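Local coordinates for protein CrRbcX-IIa (Chlamydomonas reinhardtii, PDB 5BS1) that probably acts as a homodimeric, all-helical chaperone in the assembly of Rubisco in the green alga, at residues 9-12 with 13-17; 19-22 with 23-26; 80-83 with 84-88. One frame throughout, in Å; residues are numbered along the deposited sequence.

Contact 1 of 3, residues 9-12 with 13-17; sequences SGAS and PERKA
Ser12 is the N-cap of helix 13-38, and its hydroxyl closes the first turn by taking the backbone N-H of Arg15. The Ser12 OG to Arg15 N distance is 2.9 Å, and the N-H points at the oxygen within 21° of straight. This is made possible by the torsion of Ser12, which sets OG between its own N and carbonyl carbon (chi1 63°) and so turns it back over the helix end. One residue on, the regular helical pattern begins, with Lys16 N bonding Ser12 O at 2.9 Å. Pro13 fills the N1 position, where a residue lacking an N-H costs the helix no bond.

Around the cap, Ala11 CB rests beside Lys16 CG at 3.9 Å. The Lys16 chain runs extended back along the incoming loop, its CE 3.7 Å from Ala11 O. A water bonded to Gly10 N and Ala11 O (2.8 Å each) adds a weak link to Lys16 NZ, whose stronger partner is Pro4 O. Gly10 adopts a positive phi of 110°, at which a CB would jam against the preceding carbonyl. Glu14 keeps OE1 3.6 Å from Ser12 CB while its OE2 accepts from Glu98 N of the second subunit; the Arg15 end leads away, and in the conformer described its NH2 forms a salt bridge with Glu109 of that subunit. The whole is a serine N-cap followed by proline, a classic helix start.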
loop_
_atom_site.group_PDB
_atom_site.type_symbol
_atom_site.label_atom_id
_atom_site.label_comp_id
_atom_site.label_asym_id
_atom_site.label_seq_id
_atom_site.Cartn_x
_atom_site.Cartn_y
_atom_site.Cartn_z
ATOM N N SER A 9 -4.355 4.274 -14.145
ATOM C CA SER A 9 -5.494 5.143 -13.969
ATOM C C SER A 9 -6.741 4.434 -14.513
ATOM O O SER A 9 -6.782 4.047 -15.684
ATOM C CB SER A 9 -5.309 6.493 -14.693
ATOM O OG SER A 9 -6.432 7.327 -14.509
ATOM N N GLY A 10 -7.739 4.260 -13.659
ATOM C CA GLY A 10 -8.901 3.447 -13.966
ATOM C C GLY A 10 -9.002 2.134 -13.184
ATOM O O GLY A 10 -10.027 1.449 -13.206
ATOM N N ALA A 11 -7.907 1.767 -12.541
ATOM C CA ALA A 11 -7.898 0.589 -11.656
ATOM C C ALA A 11 -8.699 0.852 -10.414
ATOM O O ALA A 11 -8.746 1.971 -9.914
ATOM C CB ALA A 11 -6.483 0.254 -11.266
ATOM N N SER A 12 -9.261 -0.206 -9.832
ATOM C CA SER A 12 -9.945 -0.065 -8.544
ATOM C C SER A 12 -8.991 0.197 -7.430
ATOM O O SER A 12 -7.802 -0.102 -7.574
ATOM C CB SER A 12 -10.711 -1.325 -8.200
ATOM O OG SER A 12 -9.790 -2.407 -8.060
ATOM N N PRO A 13 -9.481 0.711 -6.303
ATOM C CA PRO A 13 -8.585 0.837 -5.144
ATOM C C PRO A 13 -7.994 -0.521 -4.736
ATOM O O PRO A 13 -6.844 -0.615 -4.334
ATOM C CB PRO A 13 -9.499 1.422 -4.072
ATOM C CG PRO A 13 -10.475 2.233 -4.857
ATOM C CD PRO A 13 -10.780 1.363 -6.045
ATOM N N GLU A 14 -8.792 -1.576 -4.849
ATOM C CA GLU A 14 -8.355 -2.930 -4.532
ATOM C C GLU A 14 -7.188 -3.374 -5.431
ATOM O O GLU A 14 -6.193 -3.956 -4.945
ATOM C CB GLU A 14 -9.513 -3.914 -4.646
ATOM C CG GLU A 14 -10.551 -3.797 -3.537
ATOM C CD GLU A 14 -11.682 -2.849 -3.831
ATOM O OE1 GLU A 14 -11.618 -2.073 -4.801
ATOM O OE2 GLU A 14 -12.671 -2.855 -3.066
ATOM N N ARG A 15 -7.291 -3.103 -6.725
ATOM C CA ARG A 15 -6.214 -3.460 -7.633
ATOM C C ARG A 15 -4.973 -2.623 -7.392
ATOM O O ARG A 15 -3.849 -3.125 -7.408
ATOM C CB ARG A 15 -6.669 -3.330 -9.069
ATOM C CG ARG A 15 -5.560 -3.660 -10.034
ATOM C CD ARG A 15 -5.947 -3.881 -11.498
ATOM N NE ARG A 15 -4.722 -4.373 -12.061
ATOM C CZ ARG A 15 -4.335 -5.642 -12.047
ATOM N NH1 ARG A 15 -3.116 -5.944 -12.451
ATOM N NH2 ARG A 15 -5.183 -6.609 -11.655
ATOM N N LYS A 16 -5.162 -1.328 -7.175
ATOM C CA LYS A 16 -4.037 -0.463 -6.839
ATOM C C LYS A 16 -3.315 -0.981 -5.598
ATOM O O LYS A 16 -2.092 -1.052 -5.604
ATOM C CB LYS A 16 -4.490 0.985 -6.649
ATOM C CG LYS A 16 -4.956 1.631 -7.931
ATOM C CD LYS A 16 -5.208 3.122 -7.736
ATOM C CE LYS A 16 -5.628 3.768 -9.051
ATOM N NZ LYS A 16 -6.071 5.160 -8.801
ATOM N N ALA A 17 -4.061 -1.360 -4.572
ATOM C CA ALA A 17 -3.478 -1.889 -3.351
ATOM C C ALA A 17 -2.733 -3.188 -3.634
ATOM O O ALA A 17 -1.636 -3.376 -3.124
ATOM C CB ALA A 17 -4.541 -2.079 -2.289
HETATM O O HOH W 1 -8.691 4.579 -11.030
#

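Contact 2 of 3, residues 19-22 with 23-26; sequences VALR and SLFT
Leu21 and Phe25, one turn apart on helix 13-38, lie side by side and point the same way, the rim of the ring leaning on the leucine stem: Phe25 CZ is 3.9 Å from Leu21 CB. With CG anti to its own carbonyl carbon (chi1 -59°), Phe25 swings its ring back over the preceding turn, and Leu21 O comes to sit above one face, 3.1 Å from Phe25 CG. The same oxygen accepts the Phe25 N-H at 2.8 Å. Leu24 takes another course, its CD2 meeting Leu21 CD2 at 4.3 Å.

These are i to i+3 and i to i+4 neighbours of a continuous alpha-helix, most of them buried near the middle of the chain, and the ring also meets Tyr93 and Phe97 of the same chain. Cut back to an alanine, Phe25 would probably open a gap beside Leu21 CB and leave those two rings without their neighbour.

On another flank, Arg22 O receives Thr26 N at 3.0 Å, with Thr26 OG1 also 3.0 Å away; that hydroxyl has further partners in Gly67 O and Arg90 NH1. Arg22, bent at chi3 (56°), carries its guanidinium to a salt bridge with Asp69, while its NE bonds Thr110 OG1 of the second subunit.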
loop_
_atom_site.group_PDB
_atom_site.type_symbol
_atom_site.label_atom_id
_atom_site.label_comp_id
_atom_site.label_asym_id
_atom_site.label_seq_id
_atom_site.Cartn_x
_atom_site.Cartn_y
_atom_site.Cartn_z
ATOM N N VAL A 19 -1.304 -4.222 -6.436
ATOM C CA VAL A 19 -0.045 -3.943 -7.173
ATOM C C VAL A 19 0.999 -3.290 -6.269
ATOM O O VAL A 19 2.176 -3.622 -6.302
ATOM C CB VAL A 19 -0.330 -3.131 -8.448
ATOM C CG1 VAL A 19 0.961 -2.763 -9.133
ATOM C CG2 VAL A 19 -1.216 -3.966 -9.362
ATOM N N ALA A 20 0.547 -2.384 -5.406
ATOM C CA ALA A 20 1.433 -1.761 -4.426
ATOM C C ALA A 20 2.011 -2.818 -3.487
ATOM O O ALA A 20 3.202 -2.791 -3.153
ATOM C CB ALA A 20 0.679 -0.719 -3.638
ATOM N N LEU A 21 1.177 -3.748 -3.051
ATOM C CA LEU A 21 1.643 -4.847 -2.173
ATOM C C LEU A 21 2.666 -5.710 -2.908
ATOM O O LEU A 21 3.680 -6.103 -2.329
ATOM C CB LEU A 21 0.499 -5.729 -1.677
ATOM C CG LEU A 21 -0.394 -5.116 -0.603
ATOM C CD1 LEU A 21 -1.623 -5.958 -0.443
ATOM C CD2 LEU A 21 0.332 -4.937 0.714
ATOM N N ARG A 22 2.431 -5.975 -4.190
ATOM C CA ARG A 22 3.380 -6.766 -4.964
ATOM C C ARG A 22 4.742 -6.111 -4.974
ATOM O O ARG A 22 5.769 -6.793 -4.850
ATOM C CB ARG A 22 2.847 -6.986 -6.396
ATOM C CG ARG A 22 1.674 -7.987 -6.436
ATOM C CD ARG A 22 1.501 -8.676 -7.777
ATOM N NE ARG A 22 2.774 -9.294 -8.071
ATOM C CZ ARG A 22 3.541 -9.091 -9.132
ATOM N NH1 ARG A 22 4.771 -9.602 -9.109
ATOM N NH2 ARG A 22 3.089 -8.464 -10.220
ATOM N N SER A 23 4.776 -4.796 -5.156
ATOM C CA SER A 23 6.057 -4.055 -5.121
ATOM C C SER A 23 6.678 -4.122 -3.744
ATOM O O SER A 23 7.891 -4.329 -3.581
ATOM C CB SER A 23 5.909 -2.593 -5.531
ATOM O OG SER A 23 5.637 -2.482 -6.904
ATOM N N LEU A 24 5.854 -3.955 -2.713
ATOM C CA LEU A 24 6.343 -4.097 -1.336
ATOM C C LEU A 24 6.979 -5.473 -1.100
ATOM O O LEU A 24 8.057 -5.592 -0.510
ATOM C CB LEU A 24 5.210 -3.848 -0.341
ATOM C CG LEU A 24 5.558 -4.058 1.132
ATOM C CD1 LEU A 24 6.623 -3.082 1.597
ATOM C CD2 LEU A 24 4.333 -3.992 2.028
ATOM N N PHE A 25 6.334 -6.533 -1.567
ATOM C CA PHE A 25 6.810 -7.888 -1.368
ATOM C C PHE A 25 8.121 -8.124 -2.095
ATOM O O PHE A 25 9.000 -8.824 -1.597
ATOM C CB PHE A 25 5.750 -8.920 -1.761
ATOM C CG PHE A 25 4.432 -8.818 -0.992
ATOM C CD1 PHE A 25 4.317 -8.162 0.237
ATOM C CD2 PHE A 25 3.324 -9.457 -1.496
ATOM C CE1 PHE A 25 3.095 -8.104 0.911
ATOM C CE2 PHE A 25 2.108 -9.388 -0.835
ATOM C CZ PHE A 25 2.000 -8.734 0.379
ATOM N N THR A 26 8.266 -7.524 -3.272
ATOM C CA THR A 26 9.507 -7.617 -4.000
ATOM C C THR A 26 10.630 -6.970 -3.221
ATOM O O THR A 26 11.729 -7.516 -3.133
ATOM C CB THR A 26 9.369 -6.981 -5.409
ATOM O OG1 THR A 26 8.301 -7.655 -6.117
ATOM C CG2 THR A 26 10.661 -7.111 -6.202
#

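Contact 3 of 3, residues 80-83 with 84-88; sequences HALA and LRLME
His80 and Leu84 meet in the opening turns of helix 80-96, an alpha-helix whose i to i+4 spacing lets side chains settle on one another: the leucine lies over one face of the imidazole. From Leu84 CB, which stays near the backbone oxygens of His80 and Ala81, the chain leads to CG, 3.4 Å from His80 O and 4.1 Å from the ring centroid. CG stands 25° off the ring normal, a CH-pi contact displaced toward the rim. Beyond it the branches part: CD1 presses on His80 CE1 at 3.5 Å, and Leu84 CD2 lies 4.0 Å from His80 NE2. The histidine helps by holding its CG anti to the backbone N (chi1 179°), while Leu84 CG, beside its own N, leans back toward the ring. On this flank the second subunit lies close, its Ala121 against His80 and its Met118 against Leu84.

The next pairs repeat the spacing. Leu82 and Leu86 turn to the interior of their own chain and cross obliquely, CG to CD1, facing Val33 of helix 13-38 and, on helix 69-78, Val75 from Leu82 and Trp71 from Leu86; this is ordinary helix-bundle packing. Met87, a selenomethionine in the crystal, joins Leu84 against Met118 of the second subunit. It folds its chain back at chi3, bringing its CE 3.8 Å from Ala83 CB, with CE also 3.1 Å from Ala83 O, while its own N-H bonds that oxygen at 2.8 Å.

Glu88, well exposed, pairs with Arg85, which bends at chi2 and gives NH2 to Gln36 OE1 of the same chain. Arg85 NH1 forms a salt bridge with Glu88 OE1 at 2.9 Å; the carboxylate oxygen lies in the guanidinium plane, whereas the nitrogen approaches from above the carboxylate plane.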
loop_
_atom_site.group_PDB
_atom_site.type_symbol
_atom_site.label_atom_id
_atom_site.label_comp_id
_atom_site.label_asym_id
_atom_site.label_seq_id
_atom_site.Cartn_x
_atom_site.Cartn_y
_atom_site.Cartn_z
ATOM N N HIS A 80 20.633 -14.425 -13.394
ATOM C CA HIS A 80 19.464 -15.296 -13.382
ATOM C C HIS A 80 19.283 -16.014 -12.051
ATOM O O HIS A 80 18.159 -16.129 -11.550
ATOM C CB HIS A 80 19.628 -16.291 -14.538
ATOM C CG HIS A 80 18.526 -17.285 -14.674
ATOM N ND1 HIS A 80 18.626 -18.576 -14.221
ATOM C CD2 HIS A 80 17.306 -17.180 -15.252
ATOM C CE1 HIS A 80 17.494 -19.215 -14.477
ATOM N NE2 HIS A 80 16.691 -18.396 -15.117
ATOM N N ALA A 81 20.360 -16.511 -11.454
ATOM C CA ALA A 81 20.264 -17.238 -10.192
ATOM C C ALA A 81 19.703 -16.322 -9.088
ATOM O O ALA A 81 18.901 -16.741 -8.262
ATOM C CB ALA A 81 21.598 -17.772 -9.787
ATOM N N LEU A 82 20.180 -15.087 -9.087
ATOM C CA LEU A 82 19.706 -14.104 -8.082
ATOM C C LEU A 82 18.201 -13.838 -8.300
ATOM O O LEU A 82 17.445 -13.798 -7.328
ATOM C CB LEU A 82 20.505 -12.835 -8.187
ATOM C CG LEU A 82 20.030 -11.606 -7.403
ATOM C CD1 LEU A 82 20.020 -11.924 -5.920
ATOM C CD2 LEU A 82 20.886 -10.392 -7.743
ATOM N N ALA A 83 17.797 -13.624 -9.555
ATOM C CA ALA A 83 16.378 -13.415 -9.857
ATOM C C ALA A 83 15.521 -14.588 -9.416
ATOM O O ALA A 83 14.469 -14.372 -8.795
ATOM C CB ALA A 83 16.157 -13.129 -11.321
ATOM N N LEU A 84 15.967 -15.825 -9.662
ATOM C CA LEU A 84 15.210 -16.989 -9.197
ATOM C C LEU A 84 15.015 -16.967 -7.694
ATOM O O LEU A 84 13.938 -17.268 -7.193
ATOM C CB LEU A 84 15.853 -18.301 -9.608
ATOM C CG LEU A 84 15.884 -18.665 -11.085
ATOM C CD1 LEU A 84 16.521 -20.032 -11.237
ATOM C CD2 LEU A 84 14.528 -18.640 -11.740
ATOM N N ARG A 85 16.068 -16.619 -6.949
ATOM C CA ARG A 85 15.964 -16.566 -5.516
ATOM C C ARG A 85 15.002 -15.465 -5.030
ATOM O O ARG A 85 14.200 -15.703 -4.136
ATOM C CB ARG A 85 17.348 -16.358 -4.890
ATOM C CG ARG A 85 17.335 -16.271 -3.378
ATOM C CD ARG A 85 16.855 -17.542 -2.719
ATOM N NE ARG A 85 16.889 -17.415 -1.263
ATOM C CZ ARG A 85 16.073 -18.038 -0.428
ATOM N NH1 ARG A 85 15.161 -18.891 -0.883
ATOM N NH2 ARG A 85 16.151 -17.810 0.877
ATOM N N LEU A 86 15.096 -14.291 -5.628
ATOM C CA LEU A 86 14.225 -13.166 -5.256
ATOM C C LEU A 86 12.770 -13.537 -5.561
ATOM O O LEU A 86 11.888 -13.211 -4.781
ATOM C CB LEU A 86 14.616 -11.922 -6.015
ATOM C CG LEU A 86 15.935 -11.277 -5.602
ATOM C CD1 LEU A 86 16.397 -10.288 -6.659
ATOM C CD2 LEU A 86 15.805 -10.614 -4.235
HETATM N N MSE A 87 12.549 -14.190 -6.700
HETATM C CA MSE A 87 11.192 -14.656 -7.089
HETATM C C MSE A 87 10.641 -15.649 -6.101
HETATM O O MSE A 87 9.490 -15.556 -5.712
HETATM C CB MSE A 87 11.226 -15.255 -8.492
HETATM C CG MSE A 87 11.198 -14.088 -9.453
HETATM SE SE MSE A 87 10.930 -14.526 -11.351
HETATM C CE MSE A 87 12.796 -14.981 -11.327
ATOM N N GLU A 88 11.467 -16.607 -5.677
ATOM C CA GLU A 88 11.069 -17.621 -4.713
ATOM C C GLU A 88 10.641 -16.942 -3.403
ATOM O O GLU A 88 9.626 -17.298 -2.805
ATOM C CB GLU A 88 12.250 -18.597 -4.490
ATOM C CG GLU A 88 12.142 -19.596 -3.347
ATOM C CD GLU A 88 13.345 -20.562 -3.295
ATOM O OE1 GLU A 88 14.521 -20.135 -3.456
ATOM O OE2 GLU A 88 13.120 -21.775 -3.110
#

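How the contacts relate
From the N terminus the chain meets the contacts in series, none nesting within or crossing another. Contact 1 turns the incoming loop into helix 13-38; contact 2 follows on that same helix, its centre about 13 Å further on and deep in the chain. Neither contact 2 nor contact 3 closes a loop, since each joins successive turns of one helix. After helices 46-59 and 69-78, contact 3 begins helix 80-96, its centre about 16 Å from that of contact 2 and about 28 Å from that of contact 1. Helix 13-38 supplies neighbours to contact 3, and the second subunit borders all three, tying them to the dimer.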